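Local structure of 5-cytosine DNA methyltransferase (3QV2) at residues 126-132 against 171-177; 185-191 against 316-320. The protein probably methylates C5 of cytosine in tRNA or DNA as a DNMT2-type enzyme, using S-adenosyl-L-methionine as the methyl donor. All coordinates share one frame; numbering follows the deposited sequence.

Contact 1 (126-132 against 171-177); sequences IFIENVP and TRYYVMA
The guanidinium of R172 has V131 CG1 over one face, displaced toward the rim, and E129 OE2 at its edge near the plane. The carboxylate is turned 40° from it, and the salt bridge is long, 3.8 Å from E129 OE2 to R172 NE. A water closes the gap: it donates to E129 OE2 and weakly accepts from R172 NE. V175 O lies over one face of the F127 ring, whose CZ reaches Y174 CD1 at 3.7 Å. With its CG anti to the backbone N (chi1 -173°), E129 runs beside Y174, CG 3.4 Å from Y174 CE1. The non-hydrogen-bonded pairs F127-M176 and E129-Y174 place these four side chains on one sheet face. On the other, I128 CB meets V175 CB at 3.8 Å. Three hydrogen-bonded pairs, I126-A177, I128-V175 and N130-Y173, give six backbone bonds, and the N-to-C directions of 126-130 and 172-177 lie 169° apart. This is the antiparallel junction between 125-130 and 172-178 in the mixed sheet of a class I methyltransferase. E129, N130 and V131 form the ENV motif of C5-methyltransferases; the side chain of E129 is about 5 Å from bound S-adenosyl-L-homocysteine, and N130 touches C86, the predicted active-site cysteine.

Contact 2 (185-191 against 316-320); sequences EIQLHQE and QLMEY
The side chain of Q316 projects from the helix with CG anti to its carbonyl carbon (chi1 -67°) and then runs extended, which carries its amide to the backbone of H189. There the amide acts in both senses. OE1 accepts from H189 N at 2.9 Å, with 167° at the hydrogen, while NE2 donates to H189 O at 2.8 Å. H189 O lies close to the amide plane, and the two bonds together fix the amide's rotation and are consistent with its modelled orientation. The same NE2 makes a longer bond to E191 OE1, 3.3 Å; that oxygen sits in the amide plane of Q316 but is approached from above its own carboxylate plane. The E191 side chain slides past that of Q316 in the opposite direction. A water extends the polar join by donating to both Q187 O and Q316 O.

At the other end the contact is apolar. I186 CB stands 3.7 Å above the centre of the Y320 ring, 11° off the normal, a CH-pi contact over the face. I186 CG1, anti to the backbone N, continues across that ring and brings CD1 within 3.7 Å of L317 CD2. L188 CD2 reaches the same methyl, and Y320 OH is held by N184 O.

The irregular chain 185-191 therefore lies against helix 311-321 over Q316, L317 and Y320. F182 stacks with Y320, while L317 also packs on I157 of strand 153-159.

Overall arrangement
Contact 1 lies within the mixed sheet and contact 2 outside it, their centres 14 Å apart and joined by helix 311-321. The helix packs on the sheet face that carries F127, Y174 and M176: L317 CD1 comes to 3.3 Å from Y174 CG, and M176 SD to 3.7 Å from Y320 CD2. The helix lies largely between sheet and loop, though I186 also touches M176. Along the chain contact 1 closes before contact 2 opens; strand 172-178 leads into 185-191, and 125 residues later the chain returns as the helix. Contact 1 borders the cofactor site, whereas contact 2, with the side chain of L317 about 13 Å from S-adenosyl-L-homocysteine, joins the late helix to the irregular chain following strand 172-178.

Contact 1 (126-132 against 171-177)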
loop_
_atom_site.group_PDB
_atom_site.type_symbol
_atom_site.label_atom_id
_atom_site.label_comp_id
_atom_site.label_asym_id
_atom_site.label_seq_id
_atom_site.Cartn_x
_atom_site.Cartn_y
_atom_site.Cartn_z
ATOM N N ILE A 126 9.992 13.429 -1.801
ATOM C CA ILE A 126 8.705 13.095 -1.203
ATOM C C ILE A 126 7.981 12.060 -2.054
ATOM O O ILE A 126 7.920 12.181 -3.278
ATOM C CB ILE A 126 7.798 14.328 -1.067
ATOM C CG1 ILE A 126 8.497 15.432 -0.276
ATOM C CG2 ILE A 126 6.479 13.947 -0.407
ATOM C CD1 ILE A 126 7.640 16.659 -0.074
ATOM N N PHE A 127 7.430 11.045 -1.400
ATOM C CA PHE A 127 6.660 10.023 -2.094
ATOM C C PHE A 127 5.303 9.837 -1.427
ATOM O O PHE A 127 5.221 9.554 -0.231
ATOM C CB PHE A 127 7.423 8.697 -2.124
ATOM C CG PHE A 127 6.788 7.652 -2.995
ATOM C CD1 PHE A 127 7.223 7.457 -4.295
ATOM C CD2 PHE A 127 5.752 6.869 -2.517
ATOM C CE1 PHE A 127 6.641 6.498 -5.101
ATOM C CE2 PHE A 127 5.164 5.909 -3.317
ATOM C CZ PHE A 127 5.609 5.723 -4.611
ATOM N N ILE A 128 4.240 10.005 -2.203
ATOM C CA ILE A 128 2.888 9.846 -1.686
ATOM C C ILE A 128 2.165 8.711 -2.396
ATOM O O ILE A 128 2.277 8.555 -3.611
ATOM C CB ILE A 128 2.065 11.137 -1.848
ATOM C CG1 ILE A 128 2.879 12.349 -1.394
ATOM C CG2 ILE A 128 0.761 11.037 -1.071
ATOM C CD1 ILE A 128 2.159 13.670 -1.570
ATOM N N GLU A 129 1.426 7.917 -1.631
ATOM C CA GLU A 129 0.642 6.828 -2.197
ATOM C C GLU A 129 -0.795 6.916 -1.700
ATOM O O GLU A 129 -1.037 7.165 -0.519
ATOM C CB GLU A 129 1.262 5.474 -1.837
ATOM C CG GLU A 129 0.621 4.276 -2.527
ATOM C CD GLU A 129 -0.648 3.805 -1.843
ATOM O OE1 GLU A 129 -0.898 4.226 -0.693
ATOM O OE2 GLU A 129 -1.395 3.013 -2.453
ATOM N N ASN A 130 -1.746 6.717 -2.606
ATOM C CA ASN A 130 -3.159 6.790 -2.253
ATOM C C ASN A 130 -4.037 6.157 -3.327
ATOM O O ASN A 130 -3.535 5.526 -4.257
ATOM C CB ASN A 130 -3.578 8.244 -2.021
ATOM C CG ASN A 130 -4.577 8.391 -0.889
ATOM O OD1 ASN A 130 -5.786 8.278 -1.090
ATOM N ND2 ASN A 130 -4.073 8.646 0.312
ATOM N N VAL A 131 -5.348 6.326 -3.190
ATOM C CA VAL A 131 -6.292 5.826 -4.182
ATOM C C VAL A 131 -6.430 6.818 -5.335
ATOM O O VAL A 131 -6.188 8.012 -5.158
ATOM C CB VAL A 131 -7.676 5.552 -3.557
ATOM C CG1 VAL A 131 -7.589 4.400 -2.570
ATOM C CG2 VAL A 131 -8.206 6.801 -2.875
ATOM N N PRO A 132 -6.811 6.320 -6.523
ATOM C CA PRO A 132 -6.928 7.135 -7.736
ATOM C C PRO A 132 -7.664 8.458 -7.521
ATOM O O PRO A 132 -7.194 9.497 -7.986
ATOM C CB PRO A 132 -7.726 6.232 -8.678
ATOM C CG PRO A 132 -7.321 4.856 -8.275
ATOM C CD PRO A 132 -7.127 4.904 -6.782
ATOM N N THR A 171 -5.039 -0.846 -8.532
ATOM C CA THR A 171 -4.836 0.467 -9.125
ATOM C C THR A 171 -4.712 1.544 -8.053
ATOM O O THR A 171 -5.640 1.774 -7.277
ATOM C CB THR A 171 -5.989 0.830 -10.077
ATOM O OG1 THR A 171 -6.131 -0.195 -11.070
ATOM C CG2 THR A 171 -5.722 2.162 -10.758
ATOM N N ARG A 172 -3.559 2.202 -8.014
ATOM C CA ARG A 172 -3.309 3.247 -7.028
ATOM C C ARG A 172 -2.684 4.492 -7.651
ATOM O O ARG A 172 -2.168 4.456 -8.769
ATOM C CB ARG A 172 -2.416 2.723 -5.901
ATOM C CG ARG A 172 -3.091 1.711 -4.986
ATOM C CD ARG A 172 -4.264 2.333 -4.243
ATOM N NE ARG A 172 -4.770 1.457 -3.189
ATOM C CZ ARG A 172 -5.765 0.592 -3.349
ATOM N NH1 ARG A 172 -6.157 -0.165 -2.333
ATOM N NH2 ARG A 172 -6.371 0.484 -4.523
ATOM N N TYR A 173 -2.741 5.594 -6.913
ATOM C CA TYR A 173 -2.188 6.861 -7.363
ATOM C C TYR A 173 -0.877 7.131 -6.638
ATOM O O TYR A 173 -0.782 6.949 -5.423
ATOM C CB TYR A 173 -3.192 7.985 -7.106
ATOM C CG TYR A 173 -2.729 9.361 -7.531
ATOM C CD1 TYR A 173 -2.294 9.602 -8.827
ATOM C CD2 TYR A 173 -2.751 10.424 -6.639
ATOM C CE1 TYR A 173 -1.879 10.862 -9.218
ATOM C CE2 TYR A 173 -2.341 11.686 -7.020
ATOM C CZ TYR A 173 -1.906 11.900 -8.310
ATOM O OH TYR A 173 -1.498 13.155 -8.694
ATOM N N TYR A 174 0.135 7.558 -7.388
ATOM C CA TYR A 174 1.462 7.786 -6.826
ATOM C C TYR A 174 2.004 9.171 -7.161
ATOM O O TYR A 174 2.010 9.582 -8.321
ATOM C CB TYR A 174 2.440 6.724 -7.328
ATOM C CG TYR A 174 2.016 5.304 -7.030
ATOM C CD1 TYR A 174 2.306 4.715 -5.809
ATOM C CD2 TYR A 174 1.327 4.551 -7.973
ATOM C CE1 TYR A 174 1.924 3.418 -5.531
ATOM C CE2 TYR A 174 0.938 3.251 -7.705
ATOM C CZ TYR A 174 1.241 2.690 -6.481
ATOM O OH TYR A 174 0.861 1.400 -6.204
ATOM N N VAL A 175 2.467 9.884 -6.139
ATOM C CA VAL A 175 3.047 11.206 -6.334
ATOM C C VAL A 175 4.536 11.194 -6.008
ATOM O O VAL A 175 4.943 10.753 -4.935
ATOM C CB VAL A 175 2.352 12.267 -5.462
ATOM C CG1 VAL A 175 2.994 13.626 -5.675
ATOM C CG2 VAL A 175 0.867 12.322 -5.778
ATOM N N MET A 176 5.342 11.678 -6.946
ATOM C CA MET A 176 6.786 11.751 -6.763
ATOM C C MET A 176 7.261 13.194 -6.853
ATOM O O MET A 176 7.269 13.790 -7.930
ATOM C CB MET A 176 7.497 10.889 -7.806
ATOM C CG MET A 176 7.260 9.399 -7.636
ATOM S SD MET A 176 7.349 8.508 -9.200
ATOM C CE MET A 176 5.868 9.114 -10.004
ATOM N N ALA A 177 7.654 13.752 -5.713
ATOM C CA ALA A 177 8.071 15.146 -5.651
ATOM C C ALA A 177 9.501 15.277 -5.142
ATOM O O ALA A 177 9.920 14.547 -4.248
ATOM C CB ALA A 177 7.119 15.942 -4.772
HETATM O O HOH W 1 -2.326 0.574 -1.624
HETATM O O HOH W 2 0.487 0.384 -3.686
#

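Contact 2 (185-191 against 316-320)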
loop_
_atom_site.group_PDB
_atom_site.type_symbol
_atom_site.label_atom_id
_atom_site.label_comp_id
_atom_site.label_asym_id
_atom_site.label_seq_id
_atom_site.Cartn_x
_atom_site.Cartn_y
_atom_site.Cartn_z
ATOM N N GLU A 185 12.577 10.244 -18.619
ATOM C CA GLU A 185 11.186 9.811 -18.635
ATOM C C GLU A 185 11.016 8.677 -17.641
ATOM O O GLU A 185 11.886 7.815 -17.523
ATOM C CB GLU A 185 10.781 9.319 -20.027
ATOM C CG GLU A 185 10.826 10.372 -21.116
ATOM C CD GLU A 185 10.185 9.892 -22.406
ATOM O OE1 GLU A 185 10.809 10.049 -23.478
ATOM O OE2 GLU A 185 9.055 9.358 -22.349
ATOM N N ILE A 186 9.900 8.675 -16.921
ATOM C CA ILE A 186 9.595 7.566 -16.030
ATOM C C ILE A 186 9.502 6.287 -16.849
ATOM O O ILE A 186 9.100 6.315 -18.012
ATOM C CB ILE A 186 8.274 7.784 -15.268
ATOM C CG1 ILE A 186 8.118 6.733 -14.167
ATOM C CG2 ILE A 186 7.090 7.741 -16.224
ATOM C CD1 ILE A 186 6.931 6.969 -13.265
ATOM N N GLN A 187 9.884 5.165 -16.250
ATOM C CA GLN A 187 9.852 3.896 -16.962
ATOM C C GLN A 187 9.436 2.744 -16.057
ATOM O O GLN A 187 9.864 2.652 -14.906
ATOM C CB GLN A 187 11.215 3.603 -17.593
ATOM C CG GLN A 187 12.337 3.390 -16.590
ATOM C CD GLN A 187 13.682 3.182 -17.258
ATOM O OE1 GLN A 187 14.641 2.741 -16.626
ATOM N NE2 GLN A 187 13.756 3.501 -18.545
ATOM N N LEU A 188 8.591 1.868 -16.589
ATOM C CA LEU A 188 8.202 0.656 -15.883
ATOM C C LEU A 188 8.838 -0.548 -16.566
ATOM O O LEU A 188 8.866 -0.633 -17.795
ATOM C CB LEU A 188 6.679 0.507 -15.869
ATOM C CG LEU A 188 5.877 1.651 -15.245
ATOM C CD1 LEU A 188 4.388 1.451 -15.472
ATOM C CD2 LEU A 188 6.183 1.785 -13.759
ATOM N N HIS A 189 9.357 -1.473 -15.766
ATOM C CA HIS A 189 9.940 -2.697 -16.296
ATOM C C HIS A 189 9.091 -3.885 -15.868
ATOM O O HIS A 189 8.502 -3.877 -14.787
ATOM C CB HIS A 189 11.372 -2.876 -15.794
ATOM C CG HIS A 189 12.186 -1.620 -15.829
ATOM N ND1 HIS A 189 12.625 -0.988 -14.684
ATOM C CD2 HIS A 189 12.635 -0.876 -16.864
ATOM C CE1 HIS A 189 13.313 0.089 -15.015
ATOM N NE2 HIS A 189 13.335 0.182 -16.332
ATOM N N GLN A 190 9.021 -4.904 -16.717
ATOM C CA GLN A 190 8.272 -6.105 -16.376
ATOM C C GLN A 190 9.030 -6.941 -15.354
ATOM O O GLN A 190 10.195 -7.282 -15.553
ATOM C CB GLN A 190 7.961 -6.928 -17.625
ATOM C CG GLN A 190 6.997 -6.241 -18.576
ATOM C CD GLN A 190 5.733 -5.778 -17.879
ATOM O OE1 GLN A 190 4.948 -6.589 -17.388
ATOM N NE2 GLN A 190 5.533 -4.466 -17.827
ATOM N N GLU A 191 8.361 -7.259 -14.252
ATOM C CA GLU A 191 8.964 -8.067 -13.203
ATOM C C GLU A 191 9.171 -9.497 -13.689
ATOM O O GLU A 191 8.445 -9.972 -14.563
ATOM C CB GLU A 191 8.079 -8.058 -11.956
ATOM C CG GLU A 191 8.854 -8.153 -10.657
ATOM C CD GLU A 191 9.799 -6.983 -10.466
ATOM O OE1 GLU A 191 9.318 -5.833 -10.387
ATOM O OE2 GLU A 191 11.025 -7.213 -10.404
ATOM N N GLN A 316 9.727 0.373 -8.025
ATOM C CA GLN A 316 10.107 0.921 -9.322
ATOM C C GLN A 316 9.938 2.436 -9.374
ATOM O O GLN A 316 10.764 3.140 -9.956
ATOM C CB GLN A 316 9.307 0.263 -10.449
ATOM C CG GLN A 316 9.616 -1.209 -10.649
ATOM C CD GLN A 316 9.147 -1.722 -11.995
ATOM O OE1 GLN A 316 8.923 -0.946 -12.924
ATOM N NE2 GLN A 316 8.997 -3.037 -12.109
ATOM N N LEU A 317 8.869 2.936 -8.764
ATOM C CA LEU A 317 8.585 4.367 -8.777
ATOM C C LEU A 317 9.566 5.147 -7.907
ATOM O O LEU A 317 9.920 6.282 -8.222
ATOM C CB LEU A 317 7.144 4.632 -8.335
ATOM C CG LEU A 317 6.078 3.962 -9.205
ATOM C CD1 LEU A 317 4.688 4.302 -8.707
ATOM C CD2 LEU A 317 6.245 4.374 -10.661
ATOM N N MET A 318 10.002 4.536 -6.810
ATOM C CA MET A 318 10.985 5.163 -5.936
ATOM C C MET A 318 12.336 5.268 -6.634
ATOM O O MET A 318 13.031 6.275 -6.509
ATOM C CB MET A 318 11.123 4.388 -4.627
ATOM C CG MET A 318 9.959 4.571 -3.666
ATOM S SD MET A 318 10.249 3.750 -2.087
ATOM C CE MET A 318 8.866 4.356 -1.122
ATOM N N GLU A 319 12.701 4.221 -7.368
ATOM C CA GLU A 319 13.940 4.222 -8.134
ATOM C C GLU A 319 13.955 5.402 -9.101
ATOM O O GLU A 319 15.007 5.979 -9.379
ATOM C CB GLU A 319 14.102 2.903 -8.891
ATOM C CG GLU A 319 14.306 1.697 -7.985
ATOM C CD GLU A 319 14.120 0.379 -8.711
ATOM O OE1 GLU A 319 13.805 0.401 -9.920
ATOM O OE2 GLU A 319 14.285 -0.679 -8.070
ATOM N N TYR A 320 12.777 5.760 -9.601
ATOM C CA TYR A 320 12.636 6.923 -10.466
ATOM C C TYR A 320 12.778 8.209 -9.658
ATOM O O TYR A 320 13.560 9.092 -10.011
ATOM C CB TYR A 320 11.285 6.891 -11.180
ATOM C CG TYR A 320 11.017 8.095 -12.054
ATOM C CD1 TYR A 320 11.735 8.301 -13.224
ATOM C CD2 TYR A 320 10.036 9.018 -11.715
ATOM C CE1 TYR A 320 11.491 9.399 -14.028
ATOM C CE2 TYR A 320 9.784 10.117 -12.514
ATOM C CZ TYR A 320 10.513 10.301 -13.668
ATOM O OH TYR A 320 10.264 11.395 -14.467
HETATM O O HOH W 3 11.732 3.227 -12.400
#